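Local coordinates for protein cytochrome CH (Methylobacterium extorquens, PDB 1QN2) that carries electrons through its covalently bound heme c, as a soluble cytochrome of the c2 type, probably in the oxidation of methanol, at residues Val32-Gly38 with Lys51-Trp57. Numbering follows the deposited sequence.
Sequences VVGAKAG and KKSGLTW. With HEC (heme c), chain D.
Start at Val32: a type II beta turn runs from it to Ala35, closed by Ala35 N to Val32 O (3.1 Å), with Val32 CG2 set 3.6 Å from Trp57 CD1. Gly34, at positive phi where a side chain would jam, donates from N to Trp57 O (2.8 Å). Beyond the turn the chain is extended and antiparallel to Leu55-Trp57: a single bridge pairs Lys36 with Thr56, made by Trp57 N to Ala35 O (2.8 Å) and Ala37 N to Leu55 O (2.9 Å). Ala37 turns its CB toward the 51-57 segment, 3.1 Å from Trp57 NE1. As in mitochondrial cytochrome c, a tryptophan hydrogen-bonds a heme propionate: O1A of heme c accepts from Trp57 NE1 (2.7 Å) and Gly38 N (3.0 Å), with Trp57 chi1 at m. One water joins Ala37 O, Lys51 O and Gly54 N. After helix 48-53, Gly54 is the first residue to leave helical phi/psi, also at positive phi; the helix's Leu50 touches Ala37 and Trp57, while Leu62 of helix 59-67 meets Val33 and Trp57, and helix 86-98 meets Val33.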
ATOM      1  N   VAL A  32      -8.317   0.159  -1.164  1.00 40.90           N
ATOM      2  CA  VAL A  32      -7.160   0.409  -2.009  1.00 25.74           C
ATOM      3  C   VAL A  32      -6.900  -0.700  -3.002  1.00 26.45           C
ATOM      4  O   VAL A  32      -6.325  -0.470  -4.074  1.00 33.08           O
ATOM      5  CB  VAL A  32      -5.894   0.664  -1.168  1.00 23.61           C
ATOM      6  CG1 VAL A  32      -5.459  -0.635  -0.489  1.00 22.66           C
ATOM      7  CG2 VAL A  32      -4.816   1.228  -2.100  1.00 17.84           C
ATOM      8  N   VAL A  33      -7.297  -1.940  -2.707  1.00 29.29           N
ATOM      9  CA  VAL A  33      -7.036  -3.006  -3.653  1.00 24.63           C
ATOM     10  C   VAL A  33      -7.838  -2.901  -4.926  1.00 34.66           C
ATOM     11  O   VAL A  33      -9.069  -2.936  -4.922  1.00 49.19           O
ATOM     12  CB  VAL A  33      -7.167  -4.400  -3.032  1.00 25.42           C
ATOM     13  CG1 VAL A  33      -6.655  -5.437  -4.017  1.00 29.92           C
ATOM     14  CG2 VAL A  33      -6.289  -4.425  -1.770  1.00 20.45           C
ATOM     15  N   GLY A  34      -7.137  -2.773  -6.052  1.00 35.06           N
ATOM     16  CA  GLY A  34      -7.811  -2.669  -7.333  1.00 27.24           C
ATOM     17  C   GLY A  34      -8.132  -1.229  -7.675  1.00 26.77           C
ATOM     18  O   GLY A  34      -8.716  -0.932  -8.716  1.00 37.66           O
ATOM     19  N   ALA A  35      -7.745  -0.298  -6.800  1.00 23.13           N
ATOM     20  CA  ALA A  35      -8.036   1.108  -7.096  1.00 28.82           C
ATOM     21  C   ALA A  35      -6.892   1.743  -7.887  1.00 30.71           C
ATOM     22  O   ALA A  35      -5.789   1.206  -7.958  1.00 24.24           O
ATOM     23  CB  ALA A  35      -8.259   1.873  -5.799  1.00 43.19           C
ATOM     24  N   LYS A  36      -7.173   2.898  -8.483  1.00 26.85           N
ATOM     25  CA  LYS A  36      -6.113   3.595  -9.253  1.00 25.42           C
ATOM     26  C   LYS A  36      -5.192   4.292  -8.237  1.00 26.06           C
ATOM     27  O   LYS A  36      -5.701   4.923  -7.312  1.00 28.98           O
ATOM     28  CB  LYS A  36      -6.765   4.648 -10.153  1.00 28.74           C
ATOM     29  CG  LYS A  36      -6.065   4.836 -11.488  1.00 59.85           C
ATOM     30  CD  LYS A  36      -4.967   5.883 -11.389  1.00195.97           C
ATOM     31  CE  LYS A  36      -5.117   6.951 -12.460  1.00 87.72           C
ATOM     32  NZ  LYS A  36      -5.795   8.172 -11.940  1.00118.36           N
ATOM     33  N   ALA A  37      -3.878   4.180  -8.385  1.00 22.98           N
ATOM     34  CA  ALA A  37      -2.967   4.796  -7.442  1.00 23.29           C
ATOM     35  C   ALA A  37      -2.948   6.310  -7.487  1.00 18.55           C
ATOM     36  O   ALA A  37      -3.073   6.933  -8.534  1.00 24.08           O
ATOM     37  CB  ALA A  37      -1.577   4.210  -7.543  1.00 27.40           C
ATOM     38  N   GLY A  38      -2.788   6.896  -6.305  1.00 19.74           N
ATOM     39  CA  GLY A  38      -2.715   8.311  -6.082  1.00 24.32           C
ATOM     40  C   GLY A  38      -3.871   9.163  -6.554  1.00 40.50           C
ATOM     41  O   GLY A  38      -3.684  10.341  -6.871  1.00 38.53           O
ATOM     42  N   LYS A  51       0.761  10.013  -8.251  1.00 17.37           N
ATOM     43  CA  LYS A  51      -0.410  10.379  -9.030  1.00 24.24           C
ATOM     44  C   LYS A  51      -0.234  10.239 -10.512  1.00 25.90           C
ATOM     45  O   LYS A  51      -1.195   9.932 -11.240  1.00 20.53           O
ATOM     46  CB  LYS A  51      -1.000  11.691  -8.599  1.00 33.64           C
ATOM     47  CG  LYS A  51      -0.712  12.942  -9.362  1.00 34.11           C
ATOM     48  CD  LYS A  51      -1.510  14.110  -8.780  1.00 64.67           C
ATOM     49  CE  LYS A  51      -1.377  14.114  -7.261  1.00 65.69           C
ATOM     50  NZ  LYS A  51      -2.659  13.765  -6.590  1.00197.39           N
ATOM     51  N   LYS A  52       0.968  10.439 -11.049  1.00 21.79           N
ATOM     52  CA  LYS A  52       1.165  10.312 -12.493  1.00 27.48           C
ATOM     53  C   LYS A  52       1.610   8.915 -12.895  1.00 41.93           C
ATOM     54  O   LYS A  52       1.786   8.639 -14.092  1.00 25.11           O
ATOM     55  CB  LYS A  52       2.209  11.342 -12.965  1.00 31.27           C
ATOM     56  CG  LYS A  52       1.888  12.780 -12.663  1.00 28.82           C
ATOM     57  CD  LYS A  52       1.469  13.588 -13.870  1.00 53.53           C
ATOM     58  CE  LYS A  52       1.005  14.991 -13.487  1.00 30.64           C
ATOM     59  NZ  LYS A  52       2.144  15.856 -13.070  1.00 48.95           N
ATOM     60  N   SER A  53       1.801   8.024 -11.930  1.00 23.13           N
ATOM     61  CA  SER A  53       2.242   6.668 -12.200  1.00 21.79           C
ATOM     62  C   SER A  53       1.289   5.928 -13.132  1.00 20.77           C
ATOM     63  O   SER A  53       1.728   5.085 -13.904  1.00 20.69           O
ATOM     64  CB  SER A  53       2.366   5.882 -10.879  1.00 25.42           C
ATOM     65  OG  SER A  53       1.053   5.654 -10.359  1.00 21.56           O
ATOM     66  N   GLY A  54      -0.003   6.229 -13.053  1.00 23.37           N
ATOM     67  CA  GLY A  54      -0.975   5.553 -13.896  1.00 31.98           C
ATOM     68  C   GLY A  54      -1.182   4.109 -13.477  1.00 34.19           C
ATOM     69  O   GLY A  54      -1.804   3.321 -14.190  1.00 32.37           O
ATOM     70  N   LEU A  55      -0.664   3.725 -12.314  1.00 23.77           N
ATOM     71  CA  LEU A  55      -0.770   2.354 -11.848  1.00 24.63           C
ATOM     72  C   LEU A  55      -2.151   2.032 -11.264  1.00 33.79           C
ATOM     73  O   LEU A  55      -2.893   2.886 -10.793  1.00 25.19           O
ATOM     74  CB  LEU A  55       0.266   2.122 -10.714  1.00 18.32           C
ATOM     75  CG  LEU A  55       1.746   2.098 -11.063  1.00 27.08           C
ATOM     76  CD1 LEU A  55       2.605   1.933  -9.828  1.00 29.77           C
ATOM     77  CD2 LEU A  55       2.112   1.071 -12.115  1.00 25.03           C
ATOM     78  N   THR A  56      -2.461   0.741 -11.341  1.00 27.48           N
ATOM     79  CA  THR A  56      -3.683   0.165 -10.770  1.00 21.16           C
ATOM     80  C   THR A  56      -3.225  -0.808  -9.659  1.00 23.13           C
ATOM     81  O   THR A  56      -2.399  -1.679  -9.944  1.00 23.37           O
ATOM     82  CB  THR A  56      -4.513  -0.622 -11.784  1.00 35.29           C
ATOM     83  OG1 THR A  56      -5.247   0.282 -12.624  1.00 31.42           O
ATOM     84  CG2 THR A  56      -5.520  -1.516 -11.049  1.00 33.08           C
ATOM     85  N   TRP A  57      -3.721  -0.625  -8.444  1.00 21.56           N
ATOM     86  CA  TRP A  57      -3.311  -1.467  -7.356  1.00 18.63           C
ATOM     87  C   TRP A  57      -3.754  -2.899  -7.435  1.00 35.77           C
ATOM     88  O   TRP A  57      -4.462  -3.387  -6.544  1.00 28.82           O
ATOM     89  CB  TRP A  57      -3.583  -0.850  -5.998  1.00 20.29           C
ATOM     90  CG  TRP A  57      -2.713   0.336  -5.707  1.00 23.84           C
ATOM     91  CD1 TRP A  57      -3.109   1.549  -5.234  1.00 16.58           C
ATOM     92  CD2 TRP A  57      -1.293   0.420  -5.895  1.00 22.74           C
ATOM     93  NE1 TRP A  57      -2.017   2.374  -5.078  1.00 21.87           N
ATOM     94  CE2 TRP A  57      -0.896   1.719  -5.512  1.00 20.45           C
ATOM     95  CE3 TRP A  57      -0.318  -0.484  -6.315  1.00 18.16           C
ATOM     96  CZ2 TRP A  57       0.436   2.128  -5.527  1.00 26.21           C
ATOM     97  CZ3 TRP A  57       1.000  -0.066  -6.375  1.00 39.08           C
ATOM     98  CH2 TRP A  57       1.363   1.226  -5.978  1.00 20.37           C
TER
HETATM   99 FE   HEC D 101       2.208   3.585   2.738  1.00 21.56          FE
HETATM  100  CHA HEC D 101       0.987   5.302   0.032  1.00 16.82           C
HETATM  101  CHB HEC D 101       0.577   0.746   1.669  1.00 17.05           C
HETATM  102  CHC HEC D 101       3.972   1.701   5.037  1.00 13.03           C
HETATM  103  CHD HEC D 101       3.353   6.433   4.121  1.00 15.16           C
HETATM  104  NA  HEC D 101       0.964   3.109   1.138  1.00 17.53           N
HETATM  105  C1A HEC D 101       0.617   3.967   0.116  1.00 16.82           C
HETATM  106  C2A HEC D 101      -0.134   3.239  -0.762  1.00 16.34           C
HETATM  107  C3A HEC D 101      -0.254   1.963  -0.309  1.00 17.77           C
HETATM  108  C4A HEC D 101       0.435   1.878   0.881  1.00 19.90           C
HETATM  109  CMA HEC D 101      -1.049   0.929  -1.099  1.00 17.45           C
HETATM  110  CAA HEC D 101      -0.757   3.749  -2.040  1.00 15.71           C
HETATM  111  CBA HEC D 101      -2.180   4.222  -1.740  1.00 22.90           C
HETATM  112  CGA HEC D 101      -2.860   4.962  -2.886  1.00 31.11           C
HETATM  113  O1A HEC D 101      -2.458   4.868  -4.073  1.00 22.58           O
HETATM  114  O2A HEC D 101      -4.057   5.320  -2.706  1.00 25.35           O
HETATM  115  NB  HEC D 101       2.235   1.584   3.303  1.00 17.45           N
HETATM  116  C1B HEC D 101       1.444   0.618   2.737  1.00 19.11           C
HETATM  117  C2B HEC D 101       1.573  -0.503   3.524  1.00 15.00           C
HETATM  118  C3B HEC D 101       2.598  -0.292   4.416  1.00 14.69           C
HETATM  119  C4B HEC D 101       2.965   1.047   4.323  1.00 14.45           C
HETATM  120  CMB HEC D 101       0.929  -1.873   3.389  1.00 21.24           C
HETATM  121  CAB HEC D 101       3.142  -1.283   5.237  1.00 26.06           C
HETATM  122  CBB HEC D 101       3.893  -2.336   4.704  1.00 20.37           C
HETATM  123  NC  HEC D 101       3.493   3.999   4.302  1.00 18.79           N
HETATM  124  C1C HEC D 101       4.045   3.086   5.158  1.00 19.66           C
HETATM  125  C2C HEC D 101       4.667   3.818   6.144  1.00 19.74           C
HETATM  126  C3C HEC D 101       4.475   5.157   5.914  1.00 14.76           C
HETATM  127  C4C HEC D 101       3.761   5.262   4.738  1.00 16.74           C
HETATM  128  CMC HEC D 101       5.433   3.438   7.400  1.00 23.21           C
HETATM  129  CAC HEC D 101       4.941   6.203   6.715  1.00 24.32           C
HETATM  130  CBC HEC D 101       6.272   6.327   7.123  1.00 23.45           C
HETATM  131  ND  HEC D 101       2.156   5.565   2.162  1.00 14.92           N
HETATM  132  C1D HEC D 101       2.751   6.545   2.885  1.00 14.21           C
HETATM  133  C2D HEC D 101       2.631   7.701   2.140  1.00 19.34           C
HETATM  134  C3D HEC D 101       1.951   7.390   1.008  1.00 13.98           C
HETATM  135  C4D HEC D 101       1.662   6.048   0.987  1.00 18.95           C
HETATM  136  CMD HEC D 101       3.087   9.127   2.389  1.00 15.55           C
HETATM  137  CAD HEC D 101       1.632   8.343  -0.129  1.00 20.84           C
HETATM  138  CBD HEC D 101       2.794   8.065  -1.102  1.00 18.16           C
HETATM  139  CGD HEC D 101       2.911   9.113  -2.205  1.00 28.74           C
HETATM  140  O1D HEC D 101       3.920   9.029  -2.957  1.00 23.29           O
HETATM  141  O2D HEC D 101       2.020   9.961  -2.426  1.00 18.95           O
HETATM  142  O   HOH W   1      -2.066   7.097 -11.242  1.00 42.01           O